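MutT/nudix family protein (Streptococcus pneumoniae, PDB 4HFQ) hydrolyses the diphosphate linkage of UDP-X compounds, including precursors of peptidoglycan biosynthesis, as a member of the Nudix hydrolase family. Local coordinates at residues 130-135 against 140-145. Numbering follows the deposited sequence.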
ATOM      1  N   VAL A 130      -6.374   8.142   4.004  1.00  7.40           N
ATOM      2  CA  VAL A 130      -5.585   7.155   3.251  1.00  7.89           C
ATOM      3  C   VAL A 130      -6.458   5.906   3.145  1.00  7.75           C
ATOM      4  O   VAL A 130      -6.688   5.217   4.141  1.00  8.06           O
ATOM      5  CB  VAL A 130      -4.229   6.812   3.913  1.00  8.21           C
ATOM      6  CG1 VAL A 130      -3.445   5.862   3.014  1.00  9.04           C
ATOM      7  CG2 VAL A 130      -3.411   8.070   4.158  1.00  8.74           C
ATOM      8  N   PHE A 131      -7.007   5.677   1.950  1.00  7.58           N
ATOM      9  CA  PHE A 131      -7.885   4.530   1.692  1.00  7.60           C
ATOM     10  C   PHE A 131      -7.118   3.320   1.158  1.00  7.56           C
ATOM     11  O   PHE A 131      -6.169   3.455   0.373  1.00  7.67           O
ATOM     12  CB  PHE A 131      -8.951   4.881   0.639  1.00  7.90           C
ATOM     13  CG  PHE A 131      -9.955   5.917   1.065  1.00  8.33           C
ATOM     14  CD1 PHE A 131     -10.821   5.683   2.120  1.00  8.62           C
ATOM     15  CD2 PHE A 131     -10.057   7.111   0.366  1.00  8.55           C
ATOM     16  CE1 PHE A 131     -11.784   6.632   2.472  1.00  9.02           C
ATOM     17  CE2 PHE A 131     -11.012   8.062   0.715  1.00  8.85           C
ATOM     18  CZ  PHE A 131     -11.870   7.817   1.770  1.00  8.95           C
ATOM     19  N   ASP A 132      -7.592   2.143   1.541  1.00  7.66           N
ATOM     20  CA  ASP A 132      -7.121   0.873   0.980  1.00  7.90           C
ATOM     21  C   ASP A 132      -8.031   0.518  -0.188  1.00  7.57           C
ATOM     22  O   ASP A 132      -9.229   0.230   0.022  1.00  7.41           O
ATOM     23  CB  ASP A 132      -7.186  -0.208   2.067  1.00  8.22           C
ATOM     24  CG  ASP A 132      -6.730  -1.576   1.593  1.00  8.61           C
ATOM     25  OD1 ASP A 132      -6.244  -1.737   0.457  1.00  8.08           O
ATOM     26  OD2 ASP A 132      -6.889  -2.496   2.412  1.00 10.54           O
ATOM     27  N   THR A 133      -7.493   0.481  -1.410  1.00  7.59           N
ATOM     28  CA  THR A 133      -8.360   0.118  -2.551  1.00  7.80           C
ATOM     29  C   THR A 133      -8.905  -1.292  -2.464  1.00  8.33           C
ATOM     30  O   THR A 133      -9.963  -1.588  -3.031  1.00  8.70           O
ATOM     31  CB  THR A 133      -7.694   0.322  -3.918  1.00  7.70           C
ATOM     32  OG1 THR A 133      -6.505  -0.486  -3.992  1.00  7.78           O
ATOM     33  CG2 THR A 133      -7.357   1.777  -4.161  1.00  7.86           C
ATOM     34  N   ASN A 134      -8.228  -2.172  -1.735  1.00  8.24           N
ATOM     35  CA  ASN A 134      -8.773  -3.527  -1.576  1.00  8.71           C
ATOM     36  C   ASN A 134     -10.091  -3.513  -0.836  1.00  9.42           C
ATOM     37  O   ASN A 134     -10.916  -4.406  -1.046  1.00 10.62           O
ATOM     38  CB  ASN A 134      -7.782  -4.464  -0.877  1.00  8.61           C
ATOM     39  CG  ASN A 134      -6.789  -5.088  -1.828  1.00  8.29           C
ATOM     40  OD1 ASN A 134      -6.565  -4.630  -2.939  1.00  8.56           O
ATOM     41  ND2 ASN A 134      -6.136  -6.154  -1.360  1.00  8.76           N
ATOM     42  N   ARG A 135     -10.302  -2.504   0.009  1.00  9.50           N
ATOM     43  CA  ARG A 135     -11.572  -2.346   0.729  1.00 10.26           C
ATOM     44  C   ARG A 135     -12.661  -1.709  -0.125  1.00 10.79           C
ATOM     45  O   ARG A 135     -13.795  -2.204  -0.157  1.00 12.42           O
ATOM     46  CB  ARG A 135     -11.353  -1.527   2.008  1.00 11.03           C
ATOM     47  CG  ARG A 135     -12.643  -1.188   2.762  1.00 12.21           C
ATOM     48  CD  ARG A 135     -12.330  -0.552   4.111  1.00 14.10           C
ATOM     49  NE  ARG A 135     -11.647  -1.478   5.010  1.00 16.41           N
ATOM     50  CZ  ARG A 135     -12.266  -2.326   5.822  1.00 17.95           C
ATOM     51  NH1 ARG A 135     -13.592  -2.367   5.865  1.00 18.47           N
ATOM     52  NH2 ARG A 135     -11.570  -3.152   6.586  1.00 19.94           N
ATOM     53  N   SER A 140      -6.711  -5.351  -9.527  1.00  8.62           N
ATOM     54  CA  SER A 140      -5.553  -6.254  -9.601  1.00  9.19           C
ATOM     55  C   SER A 140      -4.409  -5.786  -8.703  1.00  9.41           C
ATOM     56  O   SER A 140      -3.774  -6.622  -8.028  1.00  9.84           O
ATOM     57  CB  SER A 140      -5.097  -6.442 -11.041  1.00  9.47           C
ATOM     58  OG  SER A 140      -4.767  -5.223 -11.650  1.00  9.68           O
ATOM     59  N   LYS A 141      -4.170  -4.473  -8.657  1.00  9.28           N
ATOM     60  CA  LYS A 141      -3.158  -3.929  -7.762  1.00  9.53           C
ATOM     61  C   LYS A 141      -3.812  -3.332  -6.544  1.00  9.06           C
ATOM     62  O   LYS A 141      -4.864  -2.695  -6.635  1.00  9.11           O
ATOM     63  CB  LYS A 141      -2.305  -2.854  -8.442  1.00 10.54           C
ATOM     64  CG  LYS A 141      -1.419  -3.347  -9.585  1.00 12.25           C
ATOM     65  CD  LYS A 141      -0.369  -4.344  -9.111  1.00 13.67           C
ATOM     66  CE  LYS A 141       0.671  -4.690 -10.179  1.00 14.96           C
ATOM     67  NZ  LYS A 141       0.122  -5.517 -11.302  1.00 17.99           N
ATOM     68  N   GLN A 142      -3.153  -3.492  -5.396  1.00  9.07           N
ATOM     69  CA  GLN A 142      -3.532  -2.771  -4.182  1.00  8.71           C
ATOM     70  C   GLN A 142      -2.840  -1.418  -4.129  1.00  8.41           C
ATOM     71  O   GLN A 142      -1.624  -1.340  -4.293  1.00  8.64           O
ATOM     72  CB  GLN A 142      -3.165  -3.599  -2.959  1.00  8.53           C
ATOM     73  CG  GLN A 142      -3.607  -2.960  -1.651  1.00  8.41           C
ATOM     74  CD  GLN A 142      -3.275  -3.799  -0.453  1.00  8.92           C
ATOM     75  OE1 GLN A 142      -2.271  -4.513  -0.472  1.00  9.57           O
ATOM     76  NE2 GLN A 142      -4.107  -3.745   0.590  1.00  8.77           N
ATOM     77  N   TYR A 143      -3.618  -0.358  -3.891  1.00  7.86           N
ATOM     78  CA  TYR A 143      -3.106   0.990  -3.703  1.00  8.04           C
ATOM     79  C   TYR A 143      -3.404   1.515  -2.315  1.00  7.86           C
ATOM     80  O   TYR A 143      -4.435   1.204  -1.716  1.00  7.74           O
ATOM     81  CB  TYR A 143      -3.736   1.972  -4.702  1.00  8.19           C
ATOM     82  CG  TYR A 143      -3.320   1.756  -6.134  1.00  8.24           C
ATOM     83  CD1 TYR A 143      -3.947   0.803  -6.930  1.00  8.29           C
ATOM     84  CD2 TYR A 143      -2.316   2.529  -6.711  1.00  8.42           C
ATOM     85  CE1 TYR A 143      -3.554   0.604  -8.253  1.00  8.80           C
ATOM     86  CE2 TYR A 143      -1.925   2.346  -8.033  1.00  9.27           C
ATOM     87  CZ  TYR A 143      -2.555   1.382  -8.797  1.00  9.01           C
ATOM     88  OH  TYR A 143      -2.139   1.203 -10.110  1.00 10.73           O
ATOM     89  N   THR A 144      -2.468   2.318  -1.807  1.00  7.96           N
ATOM     90  CA  THR A 144      -2.762   3.287  -0.740  1.00  7.83           C
ATOM     91  C   THR A 144      -3.166   4.588  -1.430  1.00  7.69           C
ATOM     92  O   THR A 144      -2.353   5.233  -2.101  1.00  8.05           O
ATOM     93  CB  THR A 144      -1.541   3.544   0.174  1.00  8.16           C
ATOM     94  OG1 THR A 144      -0.455   4.036  -0.613  1.00  9.27           O
ATOM     95  CG2 THR A 144      -1.097   2.243   0.868  1.00  8.79           C
ATOM     96  N   LYS A 145      -4.432   4.951  -1.251  1.00  7.69           N
ATOM     97  CA  LYS A 145      -5.006   6.087  -1.949  1.00  7.71           C
ATOM     98  C   LYS A 145      -5.057   7.282  -0.994  1.00  7.81           C
ATOM     99  O   LYS A 145      -5.884   7.334  -0.075  1.00  7.81           O
ATOM    100  CB  LYS A 145      -6.383   5.685  -2.481  1.00  8.01           C
ATOM    101  CG  LYS A 145      -7.159   6.821  -3.169  1.00  7.97           C
ATOM    102  CD  LYS A 145      -8.514   6.305  -3.683  1.00  8.50           C
ATOM    103  CE  LYS A 145      -8.399   5.327  -4.843  1.00  8.47           C
ATOM    104  NZ  LYS A 145      -7.949   5.958  -6.122  1.00  8.18           N
TER
HETATM  105  O   HOH W   1      -3.758  -0.163   0.714  1.00 10.70           O
HETATM  106  O   HOH W   2      -7.100  -2.948  -4.981  1.00  8.60           O
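Gln142 lays its amide almost flat over that of Asn134, the two planes 14° apart and Asn134 ND2 3.8 Å from Gln142 CD. CG of Gln142, anti to the backbone N (chi1 -176°), and an extended chain carry the amide on to Asp132, where Gln142 NE2 gives a straight bond of 2.9 Å to Asp132 OD1, on its syn side but out of the carboxylate plane. Asn134 N reaches the same oxygen from the opposite face, as the N-cap bond of helix 133-136, so OD1 both caps the helix and holds the glutamine. Gln142 OE1 accepts from Gly103 N of the second subunit, while Asn134 ND2 is hydrogen-bonded to Gln11 OE1.

Just past the strand, Thr133 holds Tyr143 by two bonds: Thr133 N donates to Tyr143 O at 3.2 Å, and Thr133 OG1 accepts from Tyr143 N at 2.9 Å. Thr133 CG2 packs on Tyr143 CB (3.7 Å) and against Lys145 CE, whose side chain crosses that of Thr133 at about a right angle. The bent lysine ends in a salt bridge with Asp71. Phe131 and Lys145 form a hydrogen-bonded pair, Phe131 N to Lys145 O and Lys145 N to Phe131 O, both 2.8 Å. This is an antiparallel pair of neighbouring strands joined by a short connection with a capped helical turn, within the mixed sheet of the Nudix fold.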